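Local atomic coordinates of Exo-beta-1,3-galactanase (Bifidobacterium bifidum, PDB entry 5FLW), a protein that probably removes galactose units one at a time from the ends of beta-1,3-galactan chains, as a family 43 glycoside hydrolase. Residues Glu189-Ile194 against Gln244-Pro250; Leu87-Thr92 against Leu165-Tyr169; Asp157-Tyr163 against Glu174-Arg180. All coordinates share one frame; numbering follows the deposited sequence.

Interaction 1: Glu189-Ile194 against Gln244-Pro250; sequences ESPTII and QVDIVVP
Ser190 and Thr192 make the direct polar links between two innermost strands that run nearly parallel, at 18°. Ser190 OG donates to Val245 O at 2.7 Å, tilted 19° from the carbonyl plane. The hydroxyl hangs between the backbone N and the carbonyl carbon (chi1 68°), which turns it across to the neighbouring strand; it also bonds Ser205. Thr192 OG1 accepts from Val248 N at 3.2 Å, a nearly straight bond. Where the strands part, a water lies 2.8 Å from Pro191 O and 2.7 Å from Asp246 O and bridges the two carbonyls. Side-chain hydroxyls and water thus stand in for continuous backbone pairing.

The apolar part hangs on Ile194. Its CG2 lies 4.0 Å from Val248 CG1 and 3.9 Å from Pro250 CD, while Thr192 CG2 meets Val245 CG2. At the other end the Glu189 and Gln244 side chains cross at about a right angle; the Gln244 amide is held by Trp268 and Ser205.

These are neighbouring blades of the five-bladed beta-propeller of family 43, meeting near its axis. Strand 191-196 pairs with strand 199-205, strand 244-250 with strand 261-266, and Asp246, salt-bridged to Arg83, reaches across to another blade.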
ATOM      1  N   GLU A 189      -5.413  -7.873  -5.632  1.00 13.38           N
ATOM      2  CA  GLU A 189      -5.167  -7.380  -4.281  1.00 14.41           C
ATOM      3  C   GLU A 189      -4.044  -6.341  -4.237  1.00 15.43           C
ATOM      4  O   GLU A 189      -3.616  -5.856  -5.278  1.00 11.27           O
ATOM      5  CB  GLU A 189      -5.002  -8.505  -3.256  1.00 20.65           C
ATOM      6  CG  GLU A 189      -3.823  -9.418  -3.480  1.00 19.67           C
ATOM      7  CD  GLU A 189      -3.792 -10.578  -2.499  1.00 28.84           C
ATOM      8  OE1 GLU A 189      -4.461 -10.516  -1.448  1.00 21.29           O
ATOM      9  OE2 GLU A 189      -3.083 -11.551  -2.782  1.00 22.67           O
ATOM     10  N   SER A 190      -3.433  -5.973  -3.019  1.00 12.20           N
ATOM     11  CA  SER A 190      -2.377  -4.968  -2.855  1.00 11.23           C
ATOM     12  C   SER A 190      -2.596  -3.773  -3.787  1.00 13.22           C
ATOM     13  O   SER A 190      -1.741  -3.446  -4.599  1.00 15.06           O
ATOM     14  CB  SER A 190      -0.972  -5.572  -3.014  1.00 13.81           C
ATOM     15  OG  SER A 190      -0.706  -5.997  -4.337  1.00 12.90           O
ATOM     16  N   PRO A 191      -3.744  -3.112  -3.653  1.00 12.13           N
ATOM     17  CA  PRO A 191      -4.054  -1.999  -4.561  1.00 11.96           C
ATOM     18  C   PRO A 191      -3.235  -0.742  -4.286  1.00 12.26           C
ATOM     19  O   PRO A 191      -2.910  -0.413  -3.131  1.00 12.05           O
ATOM     20  CB  PRO A 191      -5.546  -1.733  -4.277  1.00 12.13           C
ATOM     21  CG  PRO A 191      -5.725  -2.166  -2.845  1.00 11.97           C
ATOM     22  CD  PRO A 191      -4.868  -3.414  -2.742  1.00 12.27           C
ATOM     23  N   THR A 192      -2.974  -0.003  -5.376  1.00 12.52           N
ATOM     24  CA  THR A 192      -2.372   1.325  -5.312  1.00 13.50           C
ATOM     25  C   THR A 192      -2.861   2.125  -6.524  1.00 13.92           C
ATOM     26  O   THR A 192      -3.029   1.560  -7.610  1.00 15.70           O
ATOM     27  CB  THR A 192      -0.828   1.224  -5.227  1.00 14.07           C
ATOM     28  OG1 THR A 192      -0.253   2.541  -5.194  1.00 14.48           O
ATOM     29  CG2 THR A 192      -0.250   0.407  -6.374  1.00 13.88           C
ATOM     30  N   ILE A 193      -3.121   3.430  -6.329  1.00 13.26           N
ATOM     31  CA  ILE A 193      -3.631   4.303  -7.387  1.00 15.17           C
ATOM     32  C   ILE A 193      -2.825   5.594  -7.430  1.00 16.76           C
ATOM     33  O   ILE A 193      -2.561   6.209  -6.391  1.00 15.81           O
ATOM     34  CB  ILE A 193      -5.143   4.637  -7.195  1.00 16.19           C
ATOM     35  CG1 ILE A 193      -6.006   3.379  -7.389  1.00 17.35           C
ATOM     36  CG2 ILE A 193      -5.629   5.762  -8.156  1.00 15.74           C
ATOM     37  CD1 ILE A 193      -7.497   3.551  -7.116  1.00 14.22           C
ATOM     38  N   ILE A 194      -2.511   6.042  -8.645  1.00 15.79           N
ATOM     39  CA  ILE A 194      -1.937   7.362  -8.888  1.00 15.46           C
ATOM     40  C   ILE A 194      -2.782   8.040  -9.963  1.00 17.20           C
ATOM     41  O   ILE A 194      -3.640   7.422 -10.605  1.00 17.31           O
ATOM     42  CB  ILE A 194      -0.427   7.362  -9.285  1.00 16.75           C
ATOM     43  CG1 ILE A 194      -0.174   6.601 -10.599  1.00 21.10           C
ATOM     44  CG2 ILE A 194       0.454   6.820  -8.158  1.00 17.40           C
ATOM     45  CD1 ILE A 194      -0.315   7.416 -11.850  1.00 25.83           C
ATOM     46  N   GLN A 244       5.489  -8.528  -5.365  1.00 13.02           N
ATOM     47  CA  GLN A 244       4.071  -8.194  -5.313  1.00 12.73           C
ATOM     48  C   GLN A 244       3.954  -6.680  -5.157  1.00 14.08           C
ATOM     49  O   GLN A 244       4.442  -6.123  -4.164  1.00 13.27           O
ATOM     50  CB  GLN A 244       3.379  -8.885  -4.129  1.00 11.51           C
ATOM     51  CG  GLN A 244       1.867  -8.571  -4.094  1.00 12.68           C
ATOM     52  CD  GLN A 244       1.143  -9.153  -2.886  1.00 11.89           C
ATOM     53  OE1 GLN A 244       1.752  -9.372  -1.838  1.00 14.00           O
ATOM     54  NE2 GLN A 244      -0.167  -9.421  -3.035  1.00 13.57           N
ATOM     55  N   VAL A 245       3.313  -6.017  -6.137  1.00 11.89           N
ATOM     56  CA  VAL A 245       3.189  -4.560  -6.087  1.00 14.25           C
ATOM     57  C   VAL A 245       2.657  -4.141  -4.724  1.00 15.04           C
ATOM     58  O   VAL A 245       1.725  -4.742  -4.169  1.00 11.39           O
ATOM     59  CB  VAL A 245       2.321  -3.997  -7.234  1.00 13.50           C
ATOM     60  CG1 VAL A 245       0.872  -4.494  -7.151  1.00 12.29           C
ATOM     61  CG2 VAL A 245       2.342  -2.464  -7.218  1.00 12.27           C
ATOM     62  N   ASP A 246       3.296  -3.131  -4.158  1.00 11.78           N
ATOM     63  CA  ASP A 246       2.816  -2.544  -2.922  1.00 12.59           C
ATOM     64  C   ASP A 246       2.332  -1.125  -3.116  1.00 13.79           C
ATOM     65  O   ASP A 246       1.256  -0.771  -2.632  1.00 13.21           O
ATOM     66  CB  ASP A 246       3.901  -2.531  -1.851  1.00 13.26           C
ATOM     67  CG  ASP A 246       3.412  -1.860  -0.604  1.00 13.47           C
ATOM     68  OD1 ASP A 246       2.660  -2.536   0.131  1.00 11.23           O
ATOM     69  OD2 ASP A 246       3.713  -0.647  -0.413  1.00 13.02           O
ATOM     70  N   ILE A 247       3.124  -0.299  -3.798  1.00 13.09           N
ATOM     71  CA  ILE A 247       2.789   1.112  -3.956  1.00 14.43           C
ATOM     72  C   ILE A 247       3.509   1.662  -5.180  1.00 14.99           C
ATOM     73  O   ILE A 247       4.602   1.205  -5.536  1.00 14.54           O
ATOM     74  CB  ILE A 247       3.117   1.903  -2.664  1.00 14.13           C
ATOM     75  CG1 ILE A 247       2.468   3.297  -2.690  1.00 14.65           C
ATOM     76  CG2 ILE A 247       4.644   1.937  -2.401  1.00 14.67           C
ATOM     77  CD1 ILE A 247       2.351   3.923  -1.313  1.00 16.32           C
ATOM     78  N   VAL A 248       2.867   2.624  -5.850  1.00 13.90           N
ATOM     79  CA  VAL A 248       3.467   3.486  -6.862  1.00 14.90           C
ATOM     80  C   VAL A 248       3.270   4.923  -6.366  1.00 15.98           C
ATOM     81  O   VAL A 248       2.161   5.282  -5.935  1.00 15.95           O
ATOM     82  CB  VAL A 248       2.809   3.263  -8.245  1.00 15.81           C
ATOM     83  CG1 VAL A 248       3.328   4.269  -9.280  1.00 14.80           C
ATOM     84  CG2 VAL A 248       3.000   1.831  -8.727  1.00 13.52           C
ATOM     85  N   VAL A 249       4.341   5.724  -6.367  1.00 15.04           N
ATOM     86  CA  VAL A 249       4.224   7.132  -5.971  1.00 17.18           C
ATOM     87  C   VAL A 249       4.739   8.079  -7.046  1.00 19.50           C
ATOM     88  O   VAL A 249       5.726   7.771  -7.722  1.00 17.41           O
ATOM     89  CB  VAL A 249       4.870   7.444  -4.604  1.00 22.42           C
ATOM     90  CG1 VAL A 249       4.094   6.764  -3.464  1.00 15.55           C
ATOM     91  CG2 VAL A 249       6.355   7.101  -4.621  1.00 18.70           C
ATOM     92  N   PRO A 250       4.090   9.230  -7.240  1.00 18.45           N
ATOM     93  CA  PRO A 250       4.682  10.298  -8.055  1.00 19.08           C
ATOM     94  C   PRO A 250       5.790  11.010  -7.271  1.00 24.08           C
ATOM     95  O   PRO A 250       5.690  11.221  -6.055  1.00 19.75           O
ATOM     96  CB  PRO A 250       3.491  11.234  -8.320  1.00 18.34           C
ATOM     97  CG  PRO A 250       2.565  11.032  -7.139  1.00 22.65           C
ATOM     98  CD  PRO A 250       2.794   9.612  -6.635  1.00 18.72           C
TER
HETATM   99  O   HOH W   1      -0.801   0.758  -1.679  1.00 13.21           O

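Interaction 2: Leu87-Thr92 against Leu165-Tyr169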
ATOM      1  N   LEU A  87      -3.298   8.917   5.771  1.00 12.94           N
ATOM      2  CA  LEU A  87      -3.668  10.112   5.023  1.00 12.79           C
ATOM      3  C   LEU A  87      -3.731  11.291   5.986  1.00 14.27           C
ATOM      4  O   LEU A  87      -4.025  11.126   7.184  1.00 13.38           O
ATOM      5  CB  LEU A  87      -5.049   9.993   4.340  1.00 15.46           C
ATOM      6  CG  LEU A  87      -5.181   9.025   3.153  1.00 15.59           C
ATOM      7  CD1 LEU A  87      -6.652   8.932   2.681  1.00 14.03           C
ATOM      8  CD2 LEU A  87      -4.273   9.416   2.004  1.00 14.53           C
ATOM      9  N   HIS A  88      -3.436  12.486   5.455  1.00 15.35           N
ATOM     10  CA  HIS A  88      -3.601  13.734   6.194  1.00 16.01           C
ATOM     11  C   HIS A  88      -4.975  14.311   5.838  1.00 20.18           C
ATOM     12  O   HIS A  88      -5.262  14.552   4.654  1.00 16.36           O
ATOM     13  CB  HIS A  88      -2.462  14.710   5.863  1.00 17.71           C
ATOM     14  CG  HIS A  88      -2.426  15.934   6.735  1.00 25.76           C
ATOM     15  ND1 HIS A  88      -1.862  17.124   6.323  1.00 40.07           N
ATOM     16  CD2 HIS A  88      -2.869  16.150   7.996  1.00 20.21           C
ATOM     17  CE1 HIS A  88      -1.946  18.013   7.297  1.00 43.19           C
ATOM     18  NE2 HIS A  88      -2.582  17.459   8.312  1.00 25.35           N
ATOM     19  N   CYS A  89      -5.829  14.510   6.865  1.00 14.14           N
ATOM     20  CA  CYS A  89      -7.224  14.907   6.649  1.00 13.71           C
ATOM     21  C   CYS A  89      -7.326  16.420   6.481  1.00 16.01           C
ATOM     22  O   CYS A  89      -7.041  17.158   7.433  1.00 17.15           O
ATOM     23  CB  CYS A  89      -8.088  14.491   7.830  1.00 13.27           C
ATOM     24  SG  CYS A  89      -9.794  15.014   7.646  1.00 16.40           S
ATOM     25  N   PRO A  90      -7.756  16.922   5.321  1.00 19.55           N
ATOM     26  CA  PRO A  90      -7.799  18.388   5.152  1.00 21.32           C
ATOM     27  C   PRO A  90      -8.743  19.091   6.116  1.00 18.90           C
ATOM     28  O   PRO A  90      -8.417  20.174   6.633  1.00 21.63           O
ATOM     29  CB  PRO A  90      -8.232  18.556   3.692  1.00 19.13           C
ATOM     30  CG  PRO A  90      -7.873  17.258   3.042  1.00 19.88           C
ATOM     31  CD  PRO A  90      -8.095  16.210   4.075  1.00 17.27           C
ATOM     32  N   ALA A  91      -9.904  18.484   6.403  1.00 21.02           N
ATOM     33  CA  ALA A  91     -10.902  19.192   7.198  1.00 18.63           C
ATOM     34  C   ALA A  91     -10.484  19.309   8.658  1.00 23.41           C
ATOM     35  O   ALA A  91     -10.817  20.300   9.306  1.00 23.96           O
ATOM     36  CB  ALA A  91     -12.260  18.501   7.082  1.00 20.49           C
ATOM     37  N   THR A  92      -9.726  18.335   9.183  1.00 19.80           N
ATOM     38  CA  THR A  92      -9.423  18.277  10.605  1.00 17.87           C
ATOM     39  C   THR A  92      -7.956  18.519  10.924  1.00 17.90           C
ATOM     40  O   THR A  92      -7.642  18.800  12.085  1.00 21.67           O
ATOM     41  CB  THR A  92      -9.784  16.897  11.173  1.00 18.19           C
ATOM     42  OG1 THR A  92      -8.907  15.921  10.605  1.00 16.51           O
ATOM     43  CG2 THR A  92     -11.259  16.510  10.897  1.00 16.65           C
ATOM     44  N   LEU A 165     -14.061   8.288   1.719  1.00 12.96           N
ATOM     45  CA  LEU A 165     -14.095   8.567   3.144  1.00 14.12           C
ATOM     46  C   LEU A 165     -14.976   9.780   3.428  1.00 17.01           C
ATOM     47  O   LEU A 165     -15.109  10.697   2.597  1.00 14.93           O
ATOM     48  CB  LEU A 165     -12.679   8.884   3.633  1.00 15.15           C
ATOM     49  CG  LEU A 165     -11.679   7.727   3.544  1.00 14.60           C
ATOM     50  CD1 LEU A 165     -10.223   8.229   3.597  1.00 16.32           C
ATOM     51  CD2 LEU A 165     -11.933   6.744   4.676  1.00 15.09           C
ATOM     52  N   ALA A 166     -15.531   9.802   4.645  1.00 15.39           N
ATOM     53  CA  ALA A 166     -16.155  10.999   5.185  1.00 12.66           C
ATOM     54  C   ALA A 166     -15.120  12.124   5.247  1.00 14.69           C
ATOM     55  O   ALA A 166     -13.901  11.891   5.185  1.00 13.98           O
ATOM     56  CB  ALA A 166     -16.658  10.710   6.599  1.00 13.74           C
ATOM     57  N   ASP A 167     -15.613  13.364   5.366  1.00 15.67           N
ATOM     58  CA  ASP A 167     -14.716  14.523   5.390  1.00 14.55           C
ATOM     59  C   ASP A 167     -13.733  14.485   6.548  1.00 17.64           C
ATOM     60  O   ASP A 167     -12.661  15.089   6.453  1.00 20.79           O
ATOM     61  CB  ASP A 167     -15.495  15.835   5.489  1.00 17.79           C
ATOM     62  CG  ASP A 167     -16.230  16.188   4.216  1.00 21.88           C
ATOM     63  OD1 ASP A 167     -15.919  15.606   3.146  1.00 23.93           O
ATOM     64  OD2 ASP A 167     -17.150  17.035   4.305  1.00 25.04           O
ATOM     65  N   ASP A 168     -14.094  13.868   7.671  1.00 15.27           N
ATOM     66  CA  ASP A 168     -13.138  13.741   8.766  1.00 14.78           C
ATOM     67  C   ASP A 168     -12.219  12.525   8.610  1.00 14.76           C
ATOM     68  O   ASP A 168     -11.420  12.248   9.514  1.00 13.77           O
ATOM     69  CB  ASP A 168     -13.856  13.731  10.117  1.00 15.30           C
ATOM     70  CG  ASP A 168     -14.768  12.522  10.293  1.00 17.55           C
ATOM     71  OD1 ASP A 168     -14.757  11.610   9.448  1.00 14.48           O
ATOM     72  OD2 ASP A 168     -15.503  12.482  11.311  1.00 19.17           O
ATOM     73  N   TYR A 169     -12.345  11.786   7.504  1.00 13.44           N
ATOM     74  CA  TYR A 169     -11.493  10.656   7.143  1.00 12.72           C
ATOM     75  C   TYR A 169     -11.616   9.455   8.089  1.00 12.12           C
ATOM     76  O   TYR A 169     -10.807   8.521   7.979  1.00 13.86           O
ATOM     77  CB  TYR A 169     -10.024  11.079   6.982  1.00 11.74           C
ATOM     78  CG  TYR A 169      -9.654  11.727   5.655  1.00 12.05           C
ATOM     79  CD1 TYR A 169     -10.615  12.315   4.823  1.00 14.84           C
ATOM     80  CD2 TYR A 169      -8.326  11.730   5.216  1.00 14.08           C
ATOM     81  CE1 TYR A 169     -10.252  12.903   3.597  1.00 15.00           C
ATOM     82  CE2 TYR A 169      -7.957  12.312   4.004  1.00 12.80           C
ATOM     83  CZ  TYR A 169      -8.906  12.894   3.200  1.00 14.37           C
ATOM     84  OH  TYR A 169      -8.511  13.461   1.987  1.00 16.06           O
TER
HETATM   85  O   HOH W   2     -11.397  16.606   4.740  1.00 20.05           O
HETATM   86  O   HOH W   3      -9.722  13.468  11.457  1.00 16.65           O
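Cys89 lies over one face of the Tyr169 ring, in a contact between two neighbouring blades of the five-bladed beta-propeller. Residues 87-92 are the last two residues of strand 80-88 and the loop that follows, and the opposing segment makes a type I turn from Ala166 to Tyr169, closed by Tyr169 N bonding Ala166 O.

Two contacts cover that face: a CH-pi contact from Cys89 CA and a sulfur-aromatic contact from SG, which stands 4.2 Å from the ring centroid and 27° off its normal. SG points back over the ring because it is turned opposite the backbone N (chi1 178°); that same turn brings it 3.1 Å from Asp167 O. On the opposite face, toward the rim, sits Leu165 CD1.

Apolar contacts continue round the ring. Leu87 crosses Tyr169 at about a right angle, its CB 3.7 Å from CE2, and Leu87 CD1 reaches Leu165 CD1. Toward the phenol end, Pro90 CD comes within 3.5 Å of Tyr169 CZ. The Tyr169 hydroxyl is tied to Gly147 O and Gln143 NE2, and Gln143 also bonds His88 O, so Gln143, at the end of strand 139-143, ties the tip of the ring to the backbone beside it. At the exposed end, Thr92 CG2 packs on Asp168 CB.

The polar links across this contact run through water. One water accepts from Ala91 N and donates to Asp167 O, joining the two backbones where the methyl of Ala91 also approaches that carbonyl. The other lies 2.7 Å from Thr92 OG1, a hydroxyl bonded as well to Lys94 N, and donates to Asp168 O at 2.9 Å.

Interaction 3: Asp157-Tyr163 against Glu174-Arg180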
ATOM      1  N   ASP A 157     -15.601 -11.611  -1.936  1.00 12.66           N
ATOM      2  CA  ASP A 157     -16.904 -11.981  -2.478  1.00 14.17           C
ATOM      3  C   ASP A 157     -17.352 -11.082  -3.634  1.00 15.63           C
ATOM      4  O   ASP A 157     -18.272 -11.468  -4.365  1.00 19.00           O
ATOM      5  CB  ASP A 157     -17.990 -11.934  -1.401  1.00 16.33           C
ATOM      6  CG  ASP A 157     -17.722 -12.869  -0.225  1.00 17.05           C
ATOM      7  OD1 ASP A 157     -17.277 -14.022  -0.423  1.00 18.88           O
ATOM      8  OD2 ASP A 157     -17.962 -12.400   0.910  1.00 29.96           O
ATOM      9  N   HIS A 158     -16.749  -9.872  -3.803  1.00 15.32           N
ATOM     10  CA  HIS A 158     -17.300  -8.887  -4.743  1.00 16.27           C
ATOM     11  C   HIS A 158     -16.305  -8.321  -5.746  1.00 18.59           C
ATOM     12  O   HIS A 158     -16.660  -8.114  -6.926  1.00 19.28           O
ATOM     13  CB  HIS A 158     -18.010  -7.710  -4.025  1.00 14.19           C
ATOM     14  CG  HIS A 158     -19.122  -8.136  -3.117  1.00 14.13           C
ATOM     15  ND1 HIS A 158     -19.063  -8.007  -1.750  1.00 14.70           N
ATOM     16  CD2 HIS A 158     -20.314  -8.716  -3.386  1.00 17.10           C
ATOM     17  CE1 HIS A 158     -20.174  -8.473  -1.209  1.00 15.73           C
ATOM     18  NE2 HIS A 158     -20.950  -8.909  -2.181  1.00 17.75           N
ATOM     19  N   GLY A 159     -15.086  -8.038  -5.317  1.00 14.12           N
ATOM     20  CA  GLY A 159     -14.108  -7.359  -6.126  1.00 15.98           C
ATOM     21  C   GLY A 159     -13.327  -6.427  -5.240  1.00 14.95           C
ATOM     22  O   GLY A 159     -13.431  -6.472  -4.012  1.00 14.24           O
ATOM     23  N   THR A 160     -12.519  -5.563  -5.858  1.00 13.95           N
ATOM     24  CA  THR A 160     -11.753  -4.593  -5.087  1.00 12.89           C
ATOM     25  C   THR A 160     -12.462  -3.241  -5.169  1.00 15.49           C
ATOM     26  O   THR A 160     -12.745  -2.745  -6.274  1.00 13.16           O
ATOM     27  CB  THR A 160     -10.296  -4.560  -5.537  1.00 11.53           C
ATOM     28  OG1 THR A 160      -9.753  -5.874  -5.325  1.00 15.26           O
ATOM     29  CG2 THR A 160      -9.486  -3.529  -4.739  1.00 14.47           C
ATOM     30  N   HIS A 161     -12.813  -2.700  -3.988  1.00 14.02           N
ATOM     31  CA  HIS A 161     -13.573  -1.464  -3.875  1.00 13.80           C
ATOM     32  C   HIS A 161     -12.649  -0.256  -3.885  1.00 13.10           C
ATOM     33  O   HIS A 161     -11.520  -0.303  -3.384  1.00 13.49           O
ATOM     34  CB  HIS A 161     -14.341  -1.391  -2.549  1.00 13.03           C
ATOM     35  CG  HIS A 161     -15.346  -2.482  -2.350  1.00 15.67           C
ATOM     36  ND1 HIS A 161     -16.695  -2.304  -2.568  1.00 16.43           N
ATOM     37  CD2 HIS A 161     -15.200  -3.760  -1.925  1.00 11.66           C
ATOM     38  CE1 HIS A 161     -17.339  -3.426  -2.289  1.00 15.13           C
ATOM     39  NE2 HIS A 161     -16.453  -4.330  -1.910  1.00 13.72           N
ATOM     40  N   ILE A 162     -13.178   0.850  -4.394  1.00 14.78           N
ATOM     41  CA  ILE A 162     -12.729   2.195  -4.052  1.00 12.30           C
ATOM     42  C   ILE A 162     -13.824   2.774  -3.167  1.00 15.85           C
ATOM     43  O   ILE A 162     -14.972   2.922  -3.610  1.00 14.75           O
ATOM     44  CB  ILE A 162     -12.521   3.073  -5.297  1.00 14.10           C
ATOM     45  CG1 ILE A 162     -11.478   2.447  -6.248  1.00 13.35           C
ATOM     46  CG2 ILE A 162     -12.145   4.494  -4.872  1.00 13.77           C
ATOM     47  CD1 ILE A 162     -11.278   3.177  -7.562  1.00 14.90           C
ATOM     48  N   TYR A 163     -13.496   3.045  -1.902  1.00 13.93           N
ATOM     49  CA  TYR A 163     -14.433   3.603  -0.937  1.00 12.67           C
ATOM     50  C   TYR A 163     -14.077   5.063  -0.673  1.00 14.21           C
ATOM     51  O   TYR A 163     -12.912   5.372  -0.394  1.00 14.20           O
ATOM     52  CB  TYR A 163     -14.303   2.863   0.386  1.00 13.00           C
ATOM     53  CG  TYR A 163     -14.856   1.460   0.435  1.00 13.44           C
ATOM     54  CD1 TYR A 163     -16.172   1.182   0.026  1.00 13.38           C
ATOM     55  CD2 TYR A 163     -14.089   0.418   0.966  1.00 11.68           C
ATOM     56  CE1 TYR A 163     -16.687  -0.119   0.122  1.00 14.24           C
ATOM     57  CE2 TYR A 163     -14.587  -0.871   1.050  1.00  9.93           C
ATOM     58  CZ  TYR A 163     -15.878  -1.131   0.641  1.00 11.43           C
ATOM     59  OH  TYR A 163     -16.362  -2.405   0.726  1.00 12.43           O
ATOM     60  N   GLU A 174     -19.211   6.040   0.776  1.00 16.42           N
ATOM     61  CA  GLU A 174     -19.648   5.683  -0.566  1.00 14.98           C
ATOM     62  C   GLU A 174     -18.829   4.521  -1.116  1.00 12.69           C
ATOM     63  O   GLU A 174     -17.603   4.499  -0.990  1.00 14.49           O
ATOM     64  CB  GLU A 174     -19.562   6.871  -1.535  1.00 13.91           C
ATOM     65  CG  GLU A 174     -20.158   6.569  -2.893  1.00 17.27           C
ATOM     66  CD  GLU A 174     -19.773   7.577  -3.946  1.00 16.65           C
ATOM     67  OE1 GLU A 174     -19.218   8.642  -3.585  1.00 20.42           O
ATOM     68  OE2 GLU A 174     -20.021   7.300  -5.137  1.00 19.93           O
ATOM     69  N   ASP A 175     -19.524   3.570  -1.737  1.00 13.66           N
ATOM     70  CA  ASP A 175     -18.877   2.483  -2.490  1.00 15.03           C
ATOM     71  C   ASP A 175     -18.742   3.014  -3.922  1.00 16.43           C
ATOM     72  O   ASP A 175     -19.675   2.951  -4.725  1.00 17.16           O
ATOM     73  CB  ASP A 175     -19.703   1.199  -2.355  1.00 15.61           C
ATOM     74  CG  ASP A 175     -19.001  -0.053  -2.878  1.00 20.46           C
ATOM     75  OD1 ASP A 175     -17.781  -0.028  -3.176  1.00 19.19           O
ATOM     76  OD2 ASP A 175     -19.683  -1.099  -2.925  1.00 16.50           O
ATOM     77  N   VAL A 176     -17.576   3.618  -4.202  1.00 15.34           N
ATOM     78  CA  VAL A 176     -17.374   4.362  -5.452  1.00 13.94           C
ATOM     79  C   VAL A 176     -17.297   3.410  -6.640  1.00 16.37           C
ATOM     80  O   VAL A 176     -17.856   3.680  -7.721  1.00 18.20           O
ATOM     81  CB  VAL A 176     -16.099   5.231  -5.351  1.00 15.45           C
ATOM     82  CG1 VAL A 176     -15.712   5.816  -6.706  1.00 17.05           C
ATOM     83  CG2 VAL A 176     -16.277   6.329  -4.347  1.00 15.04           C
ATOM     84  N   ALA A 177     -16.575   2.300  -6.467  1.00 15.92           N
ATOM     85  CA  ALA A 177     -16.353   1.307  -7.508  1.00 20.33           C
ATOM     86  C   ALA A 177     -16.051  -0.022  -6.832  1.00 17.83           C
ATOM     87  O   ALA A 177     -15.571  -0.063  -5.693  1.00 16.76           O
ATOM     88  CB  ALA A 177     -15.179   1.692  -8.432  1.00 18.77           C
ATOM     89  N   CYS A 178     -16.362  -1.109  -7.547  1.00 16.85           N
ATOM     90  CA  CYS A 178     -15.985  -2.437  -7.081  1.00 16.83           C
ATOM     91  C   CYS A 178     -15.650  -3.244  -8.330  1.00 17.82           C
ATOM     92  O   CYS A 178     -16.551  -3.592  -9.106  1.00 20.53           O
ATOM     93  CB  CYS A 178     -17.104  -3.078  -6.260  1.00 18.37           C
ATOM     94  SG  CYS A 178     -16.583  -4.649  -5.517  1.00 20.07           S
ATOM     95  N   GLU A 179     -14.358  -3.495  -8.548  1.00 14.41           N
ATOM     96  CA  GLU A 179     -13.894  -4.040  -9.814  1.00 17.99           C
ATOM     97  C   GLU A 179     -13.283  -5.420  -9.648  1.00 20.56           C
ATOM     98  O   GLU A 179     -12.459  -5.658  -8.744  1.00 19.41           O
ATOM     99  CB  GLU A 179     -12.860  -3.108 -10.508  1.00 18.55           C
ATOM    100  CG  GLU A 179     -13.419  -1.706 -10.766  1.00 23.26           C
ATOM    101  CD  GLU A 179     -14.503  -1.707 -11.843  1.00 25.66           C
ATOM    102  OE1 GLU A 179     -14.428  -2.537 -12.784  1.00 23.26           O
ATOM    103  OE2 GLU A 179     -15.433  -0.859 -11.760  1.00 24.15           O
ATOM    104  N   ARG A 180     -13.644  -6.306 -10.574  1.00 19.73           N
ATOM    105  CA  ARG A 180     -12.943  -7.564 -10.774  1.00 21.33           C
ATOM    106  C   ARG A 180     -12.026  -7.387 -11.971  1.00 24.43           C
ATOM    107  O   ARG A 180     -12.331  -6.622 -12.892  1.00 22.95           O
ATOM    108  CB  ARG A 180     -13.918  -8.719 -11.023  1.00 21.66           C
ATOM    109  CG  ARG A 180     -14.698  -9.168  -9.786  1.00 20.41           C
ATOM    110  CD  ARG A 180     -15.686 -10.238 -10.177  1.00 22.90           C
ATOM    111  NE  ARG A 180     -16.262 -10.940  -9.039  1.00 30.88           N
ATOM    112  CZ  ARG A 180     -17.508 -10.780  -8.604  1.00 25.28           C
ATOM    113  NH1 ARG A 180     -18.317  -9.925  -9.202  1.00 47.41           N
ATOM    114  NH2 ARG A 180     -17.945 -11.476  -7.558  1.00 28.28           N
TER
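His161 reaches across to Asp175 and Cys178 in the beta hairpin formed by strands 159-165 and 172-179. Its CB lies 3.6 Å from Ala177 O and also covers a face of the Tyr163 ring. With CG turned away from the carbonyl carbon (chi1 -61°), the imidazole leans over the partner strand. ND1 donates to Asp175 OD1 at 2.6 Å and 171°; the acceptor lies in the ring plane, but the nitrogen meets the syn side of OD1 30° out of the carboxylate plane. CE1 and NE2 run beneath Cys178 SG, which stands over the ring centre, 3.6 Å from the centroid, while Tyr163 OH covers the opposite face. At the far tip, NE2 is hydrogen-bonded to Asp155 OD2. Without the imidazole, as with an alanine here, the Asp175 carboxylate would probably lose its mate and a gap would open between Cys178 SG and Tyr163 OH.

The backbone beneath is antiparallel. Thr160 and Glu179 form a hydrogen-bonded pair through both their N-H and C=O groups, and Ile162 N bonds Ala177 O. A classic beta bulge follows: Val176 and Ala177 both face Ile162, whose carbonyl accepts from Val176 N at 2.8 Å and weakly from Ala177 N. Away from His161, Ile162 CD1 packs on Ala177 CB.

At the open end, His158 O sits over the centre of one face of the Arg180 guanidinium without a hydrogen bond to it, while NE bonds Pro185 O.

Held between the carboxylates of Asp155 and Asp175, one at each ring nitrogen, and sandwiched between a sulfur and a hydroxyl, the His161 imidazole has its rotation fixed; the two acidic neighbours would be expected to stabilise a positive charge on it.

How the interactions relate
All three contacts belong to one beta-propeller, but they join it differently. Interaction 3 lies within a single four-stranded blade, between its third and fourth strands, 159-165 and 172-179; interactions 1 and 2 each connect separate blades. Interaction 1 is centred about 6 Å from the centre of the molecule, where innermost strands meet, and about 21 and 16 Å from the centres of interactions 2 and 3. Interactions 2 and 3 alternate along the sequence, sharing that hairpin, though their centres are about 20 Å apart; both close before interaction 1 opens. Ile193 CD1 touches Ile162 CD1 at 3.8 Å, so successive blades pack directly against one another, linking interactions 1 and 3.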